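Local coordinates for type I modular polyketide synthase (PDB 6IYT), which is an acyltransferase domain of salinomycin polyketide synthase that probably loads an extender unit, likely ethylmalonyl from its CoA thioester, onto the acyl carrier protein, at residues 75-80 and 457-462; 81-86 and 446-451; 253-258 and 287-292; 266-271 and 296-301; 340-345 and 357-362. All coordinates share one frame; numbering follows the deposited sequence.

Contact 1 of 5, residues 75-80 and 457-462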
# COMPACT_ATOMS: atom_id res chain seq x y z
N THR A 75 1.72 -26.88 -11.63
CA THR A 75 2.75 -25.93 -11.43
C THR A 75 3.76 -25.92 -12.59
O THR A 75 4.24 -24.84 -13.00
CB THR A 75 3.40 -26.07 -10.02
OG1 THR A 75 4.64 -26.76 -10.13
CG2 THR A 75 2.45 -26.82 -9.06
N ASP A 76 3.97 -27.07 -13.23
CA ASP A 76 4.81 -27.10 -14.45
C ASP A 76 4.19 -26.22 -15.56
O ASP A 76 4.91 -25.55 -16.32
CB ASP A 76 4.97 -28.54 -14.99
CG ASP A 76 5.78 -29.46 -14.04
OD1 ASP A 76 6.57 -28.94 -13.21
OD2 ASP A 76 5.76 -30.69 -14.30
N LEU A 77 2.90 -26.34 -15.76
CA LEU A 77 2.20 -25.52 -16.81
C LEU A 77 2.29 -24.04 -16.49
O LEU A 77 2.60 -23.23 -17.36
CB LEU A 77 0.76 -25.95 -16.96
CG LEU A 77 0.57 -27.31 -17.62
CD1 LEU A 77 -0.82 -27.87 -17.34
CD2 LEU A 77 0.81 -27.18 -19.10
N GLY A 78 2.10 -23.69 -15.24
CA GLY A 78 2.20 -22.28 -14.83
C GLY A 78 3.60 -21.74 -15.08
O GLY A 78 3.79 -20.66 -15.63
N TYR A 79 4.61 -22.50 -14.66
CA TYR A 79 5.98 -22.14 -14.90
C TYR A 79 6.26 -21.96 -16.39
O TYR A 79 6.86 -20.98 -16.81
CB TYR A 79 6.94 -23.18 -14.31
CG TYR A 79 8.37 -22.88 -14.66
CD1 TYR A 79 9.05 -21.81 -14.05
CD2 TYR A 79 9.00 -23.56 -15.67
CE1 TYR A 79 10.33 -21.46 -14.45
CE2 TYR A 79 10.30 -23.25 -16.04
CZ TYR A 79 10.95 -22.18 -15.46
OH TYR A 79 12.21 -21.86 -15.88
N SER A 80 5.72 -22.86 -17.19
CA SER A 80 6.00 -22.83 -18.62
C SER A 80 5.33 -21.62 -19.32
O SER A 80 5.92 -20.97 -20.18
CB SER A 80 5.55 -24.14 -19.26
OG SER A 80 6.25 -25.25 -18.69
N LYS A 457 9.23 -27.60 -13.79
CA LYS A 457 10.03 -27.72 -15.01
C LYS A 457 9.20 -27.34 -16.21
O LYS A 457 7.96 -27.49 -16.18
CB LYS A 457 10.54 -29.14 -15.18
CG LYS A 457 9.48 -30.20 -14.94
CD LYS A 457 9.99 -31.61 -15.27
CE LYS A 457 9.69 -31.97 -16.72
NZ LYS A 457 10.82 -32.69 -17.37
N ALA A 458 9.86 -26.95 -17.27
CA ALA A 458 9.17 -26.63 -18.55
C ALA A 458 8.52 -27.87 -19.16
O ALA A 458 9.10 -28.97 -19.16
CB ALA A 458 10.13 -25.98 -19.53
N VAL A 459 7.29 -27.70 -19.64
CA VAL A 459 6.53 -28.78 -20.24
C VAL A 459 5.92 -28.29 -21.55
O VAL A 459 5.76 -27.09 -21.75
CB VAL A 459 5.43 -29.30 -19.31
CG1 VAL A 459 6.04 -29.91 -18.05
CG2 VAL A 459 4.45 -28.19 -18.96
N ASP A 460 5.59 -29.23 -22.43
CA ASP A 460 5.03 -28.88 -23.72
C ASP A 460 3.71 -28.13 -23.57
O ASP A 460 2.87 -28.47 -22.74
CB ASP A 460 4.84 -30.14 -24.56
CG ASP A 460 4.34 -29.83 -25.96
OD1 ASP A 460 3.32 -29.13 -26.09
OD2 ASP A 460 4.97 -30.30 -26.93
N LEU A 461 3.54 -27.10 -24.40
CA LEU A 461 2.34 -26.28 -24.40
C LEU A 461 1.89 -26.14 -25.84
O LEU A 461 2.70 -26.23 -26.76
CB LEU A 461 2.64 -24.89 -23.85
CG LEU A 461 3.01 -24.74 -22.37
CD1 LEU A 461 3.57 -23.35 -22.10
CD2 LEU A 461 1.79 -25.01 -21.49
N PRO A 462 0.58 -25.93 -26.05
CA PRO A 462 0.21 -25.77 -27.46
C PRO A 462 1.01 -24.68 -28.14
O PRO A 462 1.39 -23.70 -27.51
CB PRO A 462 -1.29 -25.42 -27.41
CG PRO A 462 -1.63 -25.22 -25.99
CD PRO A 462 -0.40 -25.34 -25.14
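At the edge of the Y79 ring, near its plane, lies the backbone N of A458, 3.8 Å from CD2. K457 C sits obliquely to the same ring. The other flat group, the D76 carboxylate, is approached from above its plane. There K457 N donates to D76 OD1 at 3.0 Å, 52° out of that plane. D76 CB also rests against V459 CG1. S80 carries the middle of the contact. With OG beside the backbone N (chi1 -61°), S80 donates to D76 O at 2.7 Å. D76 O takes S80 N and S80 OG from opposite faces of its plane. The same OG accepts from V459 N at 2.8 Å. Further along, L77 CD2 meets L461 CD2 at 3.4 Å, a tight pair, and S80 CB packs on L461 CD1. Helix 74-84, in the CurL-like region, is in this way overlaid by the extended C-terminal loop. This is consistent with a post-acyltransferase linker folding back over the linker domain. The two cross-bonds take up the N-H groups of alternate residues, K457 and V459. Two side-chain acceptors of the helix, D76 OD1 and S80 OG, thus hold the loop's N-H groups.

Contact 2 of 5, residues 81-86 and 446-451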
# COMPACT_ATOMS: atom_id res chain seq x y z
N LEU A 81 4.11 -21.34 -18.93
CA LEU A 81 3.40 -20.17 -19.43
C LEU A 81 4.17 -18.90 -19.09
O LEU A 81 4.16 -17.94 -19.85
CB LEU A 81 2.01 -20.11 -18.83
CG LEU A 81 1.03 -21.14 -19.38
CD1 LEU A 81 -0.14 -21.25 -18.47
CD2 LEU A 81 0.57 -20.79 -20.81
N ALA A 82 4.77 -18.86 -17.90
CA ALA A 82 5.51 -17.68 -17.45
C ALA A 82 6.86 -17.56 -18.16
O ALA A 82 7.33 -16.46 -18.39
CB ALA A 82 5.71 -17.72 -15.94
N ALA A 83 7.51 -18.68 -18.46
CA ALA A 83 8.87 -18.64 -18.92
C ALA A 83 8.94 -18.57 -20.44
O ALA A 83 9.88 -18.03 -20.98
CB ALA A 83 9.64 -19.85 -18.39
N THR A 84 7.96 -19.16 -21.14
CA THR A 84 8.16 -19.55 -22.55
C THR A 84 7.24 -18.79 -23.50
O THR A 84 7.38 -18.89 -24.72
CB THR A 84 7.97 -21.09 -22.78
OG1 THR A 84 6.57 -21.43 -22.77
CG2 THR A 84 8.69 -21.90 -21.72
N ARG A 85 6.33 -18.00 -22.95
CA ARG A 85 5.43 -17.23 -23.78
C ARG A 85 5.85 -15.77 -23.76
O ARG A 85 6.17 -15.23 -22.71
CB ARG A 85 3.98 -17.37 -23.29
CG ARG A 85 3.36 -18.73 -23.53
CD ARG A 85 3.10 -18.98 -25.01
NE ARG A 85 1.88 -19.75 -25.20
CZ ARG A 85 1.82 -20.96 -25.75
NH1 ARG A 85 0.67 -21.62 -25.75
NH2 ARG A 85 2.93 -21.53 -26.26
N ALA A 86 5.81 -15.12 -24.92
CA ALA A 86 5.73 -13.65 -25.00
C ALA A 86 4.49 -13.13 -24.26
O ALA A 86 3.39 -13.66 -24.42
CB ALA A 86 5.71 -13.19 -26.45
N ASP A 446 7.90 -10.30 -13.11
CA ASP A 446 8.65 -11.52 -13.37
C ASP A 446 7.96 -12.71 -12.76
O ASP A 446 8.23 -13.08 -11.60
CB ASP A 446 10.07 -11.40 -12.85
CG ASP A 446 10.85 -12.65 -13.02
OD1 ASP A 446 10.40 -13.53 -13.79
OD2 ASP A 446 11.82 -12.84 -12.25
N TRP A 447 6.95 -13.19 -13.46
CA TRP A 447 6.13 -14.28 -13.00
C TRP A 447 6.92 -15.55 -12.73
O TRP A 447 6.51 -16.37 -11.93
CB TRP A 447 5.07 -14.56 -14.01
CG TRP A 447 3.98 -13.54 -14.02
CD1 TRP A 447 3.81 -12.55 -14.91
CD2 TRP A 447 2.87 -13.48 -13.13
NE1 TRP A 447 2.69 -11.85 -14.63
CE2 TRP A 447 2.08 -12.40 -13.54
CE3 TRP A 447 2.45 -14.26 -12.06
CZ2 TRP A 447 0.95 -12.00 -12.84
CZ3 TRP A 447 1.30 -13.88 -11.39
CH2 TRP A 447 0.52 -12.81 -11.83
N THR A 448 8.04 -15.73 -13.41
CA THR A 448 8.89 -16.90 -13.16
C THR A 448 9.33 -16.98 -11.68
O THR A 448 9.44 -18.07 -11.12
CB THR A 448 10.13 -16.87 -14.06
OG1 THR A 448 9.71 -17.04 -15.43
CG2 THR A 448 11.10 -17.96 -13.67
N ALA A 449 9.51 -15.83 -11.06
CA ALA A 449 9.95 -15.78 -9.66
C ALA A 449 8.89 -16.34 -8.69
O ALA A 449 9.22 -16.82 -7.61
CB ALA A 449 10.33 -14.36 -9.28
N VAL A 450 7.62 -16.34 -9.10
CA VAL A 450 6.57 -16.95 -8.30
C VAL A 450 6.83 -18.45 -8.07
O VAL A 450 6.37 -19.02 -7.08
CB VAL A 450 5.17 -16.75 -8.97
CG1 VAL A 450 4.12 -17.58 -8.32
CG2 VAL A 450 4.80 -15.28 -8.92
N PHE A 451 7.50 -19.10 -9.02
CA PHE A 451 7.67 -20.52 -8.98
C PHE A 451 8.96 -20.97 -8.28
O PHE A 451 9.23 -22.19 -8.18
CB PHE A 451 7.60 -21.10 -10.39
CG PHE A 451 6.27 -20.93 -11.04
CD1 PHE A 451 5.23 -21.82 -10.76
CD2 PHE A 451 6.00 -19.80 -11.79
CE1 PHE A 451 3.96 -21.57 -11.22
CE2 PHE A 451 4.72 -19.57 -12.27
CZ PHE A 451 3.72 -20.45 -12.01
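T448 O accepts the backbone N of F451 at 3.0 Å, and both residues touch A82 across the contact. This bond closes a short helical turn. V450 N bonds back to W447 O, and A449 N to D446 O, so each bond spans three residues. The motif is one helical turn of the C-terminal tail laid against the end of helix 74-84, a helix of the CurL-like linker region. No hydrogen bond crosses between the two segments. A82 is the centre of the packing. Its methyl points at the turn and touches W447 CB at 3.8 Å and F451 CE2 at 4.2 Å. W447 uses only this first carbon here. Its CG lies beside the backbone N (chi1 -75°), and the indole leads away to pack edge-to-face with W439 and to touch I46. F451 also lies against Y79 of helix 74-84 and V43 of strand 43-49. The turn therefore joins the end of helix 74-84 to helix 428-439 and to strand 43-49. The side of A83 and T448 is more open and the contact thinner. There the T448 hydroxyl lies over the helix backbone, with OG1 3.9 Å from A83 CA.

Contact 3 of 5, residues 253-258 and 287-292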
# COMPACT_ATOMS: atom_id res chain seq x y z
N ALA A 253 -11.00 12.14 10.61
CA ALA A 253 -12.05 11.50 9.83
C ALA A 253 -11.81 11.68 8.35
O ALA A 253 -11.35 12.72 7.90
CB ALA A 253 -13.42 12.08 10.21
N SER A 254 -12.14 10.66 7.58
CA SER A 254 -12.24 10.80 6.16
C SER A 254 -13.62 11.34 5.78
O SER A 254 -14.63 10.90 6.33
CB SER A 254 -12.02 9.45 5.51
OG SER A 254 -12.93 8.55 6.08
N VAL A 255 -13.67 12.15 4.74
CA VAL A 255 -14.93 12.73 4.25
C VAL A 255 -14.90 12.76 2.75
O VAL A 255 -13.99 13.32 2.18
CB VAL A 255 -15.11 14.17 4.73
CG1 VAL A 255 -16.37 14.79 4.12
CG2 VAL A 255 -15.15 14.22 6.25
N SER A 256 -15.86 12.12 2.09
CA SER A 256 -15.88 12.16 0.62
C SER A 256 -16.65 13.38 0.06
O SER A 256 -17.69 13.24 -0.58
CB SER A 256 -16.48 10.87 0.06
OG SER A 256 -15.88 9.75 0.67
N LEU A 257 -16.09 14.57 0.31
CA LEU A 257 -16.54 15.81 -0.31
C LEU A 257 -15.30 16.64 -0.65
O LEU A 257 -14.28 16.49 -0.02
CB LEU A 257 -17.39 16.61 0.66
CG LEU A 257 -18.79 16.16 1.02
CD1 LEU A 257 -19.30 17.10 2.08
CD2 LEU A 257 -19.74 16.13 -0.18
N PRO A 258 -15.45 17.58 -1.57
CA PRO A 258 -14.41 18.55 -1.91
C PRO A 258 -14.04 19.41 -0.72
O PRO A 258 -14.91 19.73 0.08
CB PRO A 258 -15.05 19.40 -3.03
CG PRO A 258 -16.19 18.61 -3.53
CD PRO A 258 -16.66 17.74 -2.40
N VAL A 287 -11.25 14.23 1.33
CA VAL A 287 -10.40 14.96 2.30
C VAL A 287 -10.48 14.31 3.67
O VAL A 287 -11.24 13.35 3.85
CB VAL A 287 -10.78 16.47 2.45
CG1 VAL A 287 -10.79 17.17 1.09
CG2 VAL A 287 -12.12 16.62 3.15
N THR A 288 -9.56 14.67 4.55
CA THR A 288 -9.63 14.27 5.93
C THR A 288 -9.75 15.53 6.81
O THR A 288 -9.30 16.51 6.48
CB THR A 288 -8.38 13.50 6.38
OG1 THR A 288 -7.26 14.30 6.13
CG2 THR A 288 -8.23 12.21 5.59
N VAL A 289 -10.37 15.34 7.95
CA VAL A 289 -10.64 16.42 8.89
C VAL A 289 -10.18 16.02 10.29
O VAL A 289 -10.45 14.91 10.73
CB VAL A 289 -12.14 16.71 8.96
CG1 VAL A 289 -12.43 17.78 10.03
CG2 VAL A 289 -12.66 17.15 7.60
N ALA A 290 -9.35 16.86 10.92
CA ALA A 290 -8.83 16.60 12.25
C ALA A 290 -9.50 17.51 13.27
O ALA A 290 -9.76 18.66 12.99
CB ALA A 290 -7.32 16.84 12.28
N GLY A 291 -9.65 17.02 14.49
CA GLY A 291 -9.97 17.89 15.59
C GLY A 291 -10.62 17.16 16.74
O GLY A 291 -10.62 15.93 16.81
N GLN A 292 -11.30 17.93 17.58
CA GLN A 292 -11.88 17.42 18.81
C GLN A 292 -12.87 16.31 18.49
O GLN A 292 -13.61 16.40 17.53
CB GLN A 292 -12.58 18.58 19.52
CG GLN A 292 -13.32 18.20 20.76
CD GLN A 292 -14.49 19.11 21.01
OE1 GLN A 292 -15.59 18.83 20.55
NE2 GLN A 292 -14.20 20.33 21.45
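A253 and V289 form the tighter of two antiparallel hydrogen-bonded pairs in this strand pairing. A253 N to V289 O and V289 N to A253 O are both 2.8 Å, with both donors in the carbonyl plane. V255 and V287 repeat the ring two residues on along the first strand and two back along the second. V287 N donates to V255 O at 3.0 Å with an almost straight N-H...O angle of 178°. V255 N returns a bond to V287 O at 2.9 Å. Between these pairs S254 faces T288 without hydrogen bonds, and T288 CA comes within 3.0 Å of A253 O as a CA-H...O contact. A253, V255, V287 and V289 share one buried face of the sheet. V255 CG2 lies anti to its own carbonyl carbon, which brings it diagonally over to V289 CG2 at 4.1 Å. On the opposite face T288 is buried, but S254 is partly exposed and looser, its OG bonding to K311 O. Beyond the strand the chain turns at S256, an inverse gamma turn. L257 O is buried against V287 CG1 without a polar partner. The pair forms the middle of the ferredoxin-like sheet of the small subdomain, flanked by strands 310-312 and 276-283. V262 of helix 259-266 and L296 and L303 of helix 293-305 cover the valine face.

Contact 4 of 5, residues 266-271 and 296-301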
# COMPACT_ATOMS: atom_id res chain seq x y z
N ILE A 266 -17.52 23.10 8.37
CA ILE A 266 -16.84 23.12 9.68
C ILE A 266 -16.77 24.53 10.33
O ILE A 266 -16.44 24.67 11.50
CB ILE A 266 -15.43 22.49 9.63
CG1 ILE A 266 -14.52 23.27 8.72
CG2 ILE A 266 -15.52 21.03 9.22
CD1 ILE A 266 -13.07 22.84 8.82
N ALA A 267 -17.04 25.56 9.55
CA ALA A 267 -16.91 26.94 10.06
C ALA A 267 -17.67 27.15 11.37
O ALA A 267 -17.18 27.79 12.29
CB ALA A 267 -17.39 27.92 9.01
N ARG A 268 -18.84 26.52 11.50
CA ARG A 268 -19.66 26.76 12.65
C ARG A 268 -19.05 26.25 13.93
O ARG A 268 -19.48 26.64 15.00
CB ARG A 268 -21.06 26.20 12.46
CG ARG A 268 -21.15 24.68 12.45
CD ARG A 268 -22.61 24.27 12.35
NE ARG A 268 -22.77 22.82 12.23
CZ ARG A 268 -22.89 22.00 13.25
NH1 ARG A 268 -22.82 22.47 14.49
NH2 ARG A 268 -23.04 20.70 13.03
N PHE A 269 -18.00 25.41 13.82
CA PHE A 269 -17.35 24.86 14.99
C PHE A 269 -16.20 25.74 15.47
O PHE A 269 -15.70 25.54 16.55
CB PHE A 269 -16.80 23.42 14.71
CG PHE A 269 -17.87 22.39 14.47
CD1 PHE A 269 -18.38 21.65 15.52
CD2 PHE A 269 -18.27 22.07 13.18
CE1 PHE A 269 -19.27 20.62 15.29
CE2 PHE A 269 -19.24 21.10 12.95
CZ PHE A 269 -19.76 20.39 14.02
N ASN A 270 -15.77 26.68 14.63
CA ASN A 270 -14.46 27.29 14.77
C ASN A 270 -14.54 28.79 15.06
O ASN A 270 -13.68 29.56 14.64
CB ASN A 270 -13.65 27.07 13.49
CG ASN A 270 -13.32 25.61 13.27
OD1 ASN A 270 -13.20 24.86 14.23
ND2 ASN A 270 -13.04 25.22 12.00
N GLY A 271 -15.65 29.20 15.65
CA GLY A 271 -15.90 30.64 15.92
C GLY A 271 -14.92 31.23 16.90
O GLY A 271 -14.55 32.42 16.78
N LEU A 296 -15.98 16.25 15.87
CA LEU A 296 -15.72 15.41 14.72
C LEU A 296 -16.84 14.41 14.50
O LEU A 296 -17.30 14.20 13.36
CB LEU A 296 -14.40 14.68 14.90
CG LEU A 296 -13.83 14.07 13.63
CD1 LEU A 296 -13.43 15.15 12.63
CD2 LEU A 296 -12.63 13.19 13.99
N GLU A 297 -17.27 13.78 15.57
CA GLU A 297 -18.41 12.84 15.50
C GLU A 297 -19.71 13.52 15.10
O GLU A 297 -20.51 12.94 14.36
CB GLU A 297 -18.56 12.11 16.84
CG GLU A 297 -17.38 11.18 17.12
CD GLU A 297 -17.46 10.49 18.47
OE1 GLU A 297 -18.20 10.97 19.36
OE2 GLU A 297 -16.70 9.50 18.68
N GLU A 298 -19.92 14.74 15.57
CA GLU A 298 -21.09 15.53 15.18
C GLU A 298 -21.08 15.82 13.66
O GLU A 298 -22.08 15.59 12.98
CB GLU A 298 -21.17 16.85 16.00
CG GLU A 298 -22.46 17.63 15.74
CD GLU A 298 -22.52 19.00 16.41
OE1 GLU A 298 -23.40 19.80 15.99
OE2 GLU A 298 -21.76 19.26 17.39
N LEU A 299 -19.93 16.22 13.13
CA LEU A 299 -19.77 16.46 11.71
C LEU A 299 -20.00 15.16 10.89
O LEU A 299 -20.65 15.18 9.85
CB LEU A 299 -18.37 17.02 11.42
CG LEU A 299 -18.05 17.21 9.94
CD1 LEU A 299 -18.85 18.37 9.37
CD2 LEU A 299 -16.56 17.41 9.70
N VAL A 300 -19.44 14.04 11.34
CA VAL A 300 -19.58 12.78 10.62
C VAL A 300 -21.06 12.35 10.56
O VAL A 300 -21.55 11.98 9.50
CB VAL A 300 -18.74 11.68 11.27
CG1 VAL A 300 -19.13 10.30 10.75
CG2 VAL A 300 -17.25 11.96 11.00
N ALA A 301 -21.76 12.51 11.66
CA ALA A 301 -23.18 12.13 11.72
C ALA A 301 -24.04 13.04 10.85
O ALA A 301 -24.91 12.57 10.11
CB ALA A 301 -23.66 12.17 13.14
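I266 and L299 are the residues whose CA atoms come nearest, 7.6 Å apart, where the turn ending helix 259-266 faces helix 293-305. These are the two helices of the ferredoxin-like small subdomain of the acyltransferase fold, lying on one side of its sheet. Their buried link is aliphatic: I266 CG2 meets L299 CD2 at 3.8 Å. F269 points toward the helix beside this pair. Its ring edge takes the E298 carboxylate, with CE1 3.5 Å from OE2, and the ring and carboxylate planes stand 71° apart. The ring also touches L276 of strand 276-283, so it bridges turn, helix and sheet. R268 has CG between the backbone N and the carbonyl carbon (chi1 69°). This turn, with a chain extended from CG to NE for reach, brings the guanidinium against F269 CZ at the ring's rim. CZ lies against one guanidinium face, offset toward the edge of that group. In the guanidinium plane, NH1 and NH2 converge on one oxygen of E298 in an end-on salt bridge. R268 NH2 has a second acid partner in E302, one helical turn along, so two carboxylates probably share the charge. NH1 and NH2 of R268 both stand 3.1 Å from E298 OE1 and come from the same face of the carboxylate, about 51° out of its plane.

Contact 5 of 5, residues 340-345 and 357-362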
# COMPACT_ATOMS: atom_id res chain seq x y z
N PRO A 340 19.30 11.91 8.40
CA PRO A 340 18.82 11.72 7.04
C PRO A 340 19.95 11.81 6.02
O PRO A 340 20.97 12.48 6.27
CB PRO A 340 17.84 12.87 6.84
CG PRO A 340 18.31 13.94 7.78
CD PRO A 340 18.86 13.19 8.97
N ARG A 341 19.73 11.21 4.87
CA ARG A 341 20.72 11.24 3.79
C ARG A 341 20.05 11.07 2.44
O ARG A 341 18.88 10.66 2.35
CB ARG A 341 21.81 10.16 4.01
CG ARG A 341 21.31 8.72 3.87
CD ARG A 341 20.93 8.12 5.21
NE ARG A 341 20.38 6.78 5.04
CZ ARG A 341 20.89 5.69 5.57
NH1 ARG A 341 21.79 5.79 6.53
NH2 ARG A 341 20.39 4.51 5.28
N GLU A 342 20.80 11.38 1.38
CA GLU A 342 20.27 11.30 0.03
C GLU A 342 20.00 9.82 -0.31
O GLU A 342 20.80 8.93 0.04
CB GLU A 342 21.22 12.02 -1.01
CG GLU A 342 21.42 13.52 -0.71
CD GLU A 342 22.16 14.35 -1.82
OE1 GLU A 342 22.51 15.51 -1.54
OE2 GLU A 342 22.28 13.91 -2.95
N GLY A 343 18.75 9.54 -0.72
CA GLY A 343 18.26 8.15 -0.87
C GLY A 343 18.52 7.60 -2.29
O GLY A 343 19.16 8.28 -3.12
N SER A 344 18.01 6.39 -2.54
CA SER A 344 18.18 5.66 -3.82
C SER A 344 17.37 6.29 -4.91
O SER A 344 17.64 6.14 -6.11
CB SER A 344 17.69 4.20 -3.64
OG SER A 344 18.74 3.39 -3.18
N VAL A 345 16.27 6.89 -4.47
CA VAL A 345 15.17 7.22 -5.28
C VAL A 345 14.53 8.44 -4.59
O VAL A 345 14.58 8.54 -3.36
CB VAL A 345 14.30 5.97 -5.30
CG1 VAL A 345 12.98 6.15 -4.65
CG2 VAL A 345 14.29 5.32 -6.64
N SER A 357 15.60 14.73 -1.82
CA SER A 357 16.62 13.70 -1.97
C SER A 357 16.47 12.69 -0.86
O SER A 357 16.84 11.51 -1.00
CB SER A 357 18.01 14.32 -1.90
OG SER A 357 18.24 14.94 -0.64
N GLY A 358 16.06 13.20 0.29
CA GLY A 358 16.07 12.44 1.54
C GLY A 358 16.93 13.05 2.63
O GLY A 358 16.63 12.90 3.82
N ALA A 359 17.90 13.86 2.23
CA ALA A 359 18.84 14.47 3.19
C ALA A 359 18.15 15.52 4.05
O ALA A 359 18.71 15.97 5.07
CB ALA A 359 20.02 15.07 2.46
N GLU A 360 16.97 15.94 3.62
CA GLU A 360 16.21 17.06 4.23
C GLU A 360 15.35 16.60 5.44
O GLU A 360 14.72 17.44 6.11
CB GLU A 360 15.27 17.71 3.20
CG GLU A 360 15.90 18.09 1.86
CD GLU A 360 15.80 16.97 0.82
OE1 GLU A 360 15.91 17.25 -0.38
OE2 GLU A 360 15.65 15.80 1.21
N LEU A 361 15.23 15.27 5.64
CA LEU A 361 14.24 14.69 6.55
C LEU A 361 14.70 14.68 8.01
O LEU A 361 14.81 13.63 8.63
CB LEU A 361 13.91 13.26 6.13
CG LEU A 361 12.87 12.99 5.05
CD1 LEU A 361 12.52 14.16 4.15
CD2 LEU A 361 13.14 11.70 4.29
N ASP A 362 15.03 15.87 8.52
CA ASP A 362 15.54 16.03 9.88
C ASP A 362 14.39 16.22 10.87
O ASP A 362 13.21 16.09 10.50
CB ASP A 362 16.52 17.23 9.95
CG ASP A 362 15.86 18.57 9.52
OD1 ASP A 362 14.61 18.66 9.43
OD2 ASP A 362 16.61 19.52 9.14
O HOH W 1 21.26 15.84 5.75
O HOH W 2 14.76 9.36 -0.78
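P340 begins the contact by setting its ring on the turn of the second segment. CB touches G358 O at 3.3 Å, and CG lies 3.4 Å from A359 O. The same CB also meets the CB of L361, so the ring sits over the mouth of the turn. The side chain of R341 leaves the contact at its first bond, and its NE bonds to G224 O. Its carbonyl O packs 3.1 Å from G358 C. G358 has a positive phi of 121° and lies close against that oxygen. E342 comes next. Its CG stands beside the backbone N (chi1 -61°) and rests 3.5 Å from S357 OG, while it also touches the methyl of A359. The segment it meets is an ST turn overlapping a type I beta turn. S357 OG accepts A359 N at 3.1 Å, and G358 to L361 form the beta turn. E360 clamps the start of this loop, since OE1 takes S357 N and OE2 takes G358 N, each through a syn lone pair. G343 then gives the direct hydrogen bond of the contact, with N donating to S357 O at 2.8 Å and an N-H...O angle of 168°. At V345 a water takes over. It donates to V345 O at 2.7 Å and to S357 O at 3.0 Å. The second segment runs on to D362, whose OD1 caps Y365 N at the start of helix 363-371.

Helix 74-84 opens both outer loops. Contact 1 starts at 75-80 and contact 2 at 81-86. Their partners come near the C terminus in reverse order, 446-451 before 457-462, so contact 2 lies within contact 1. The two touch each other, and R85 binds P462 O. They tie the linker region to the C-terminal tail. Contacts 3, 4 and 5 all lie within both loops, in the acyltransferase region. Contact 3 opens at 253-258 and contact 4 at 266-271. They close in the same order, at 287-292 and 296-301, so they cross, and L296 packs on A253. Both build the small subdomain. Contact 5 follows in series, about 30 Å from contact 3 centre to centre. It joins the loop after helix 328-334 to the loop leading into helix 363-371.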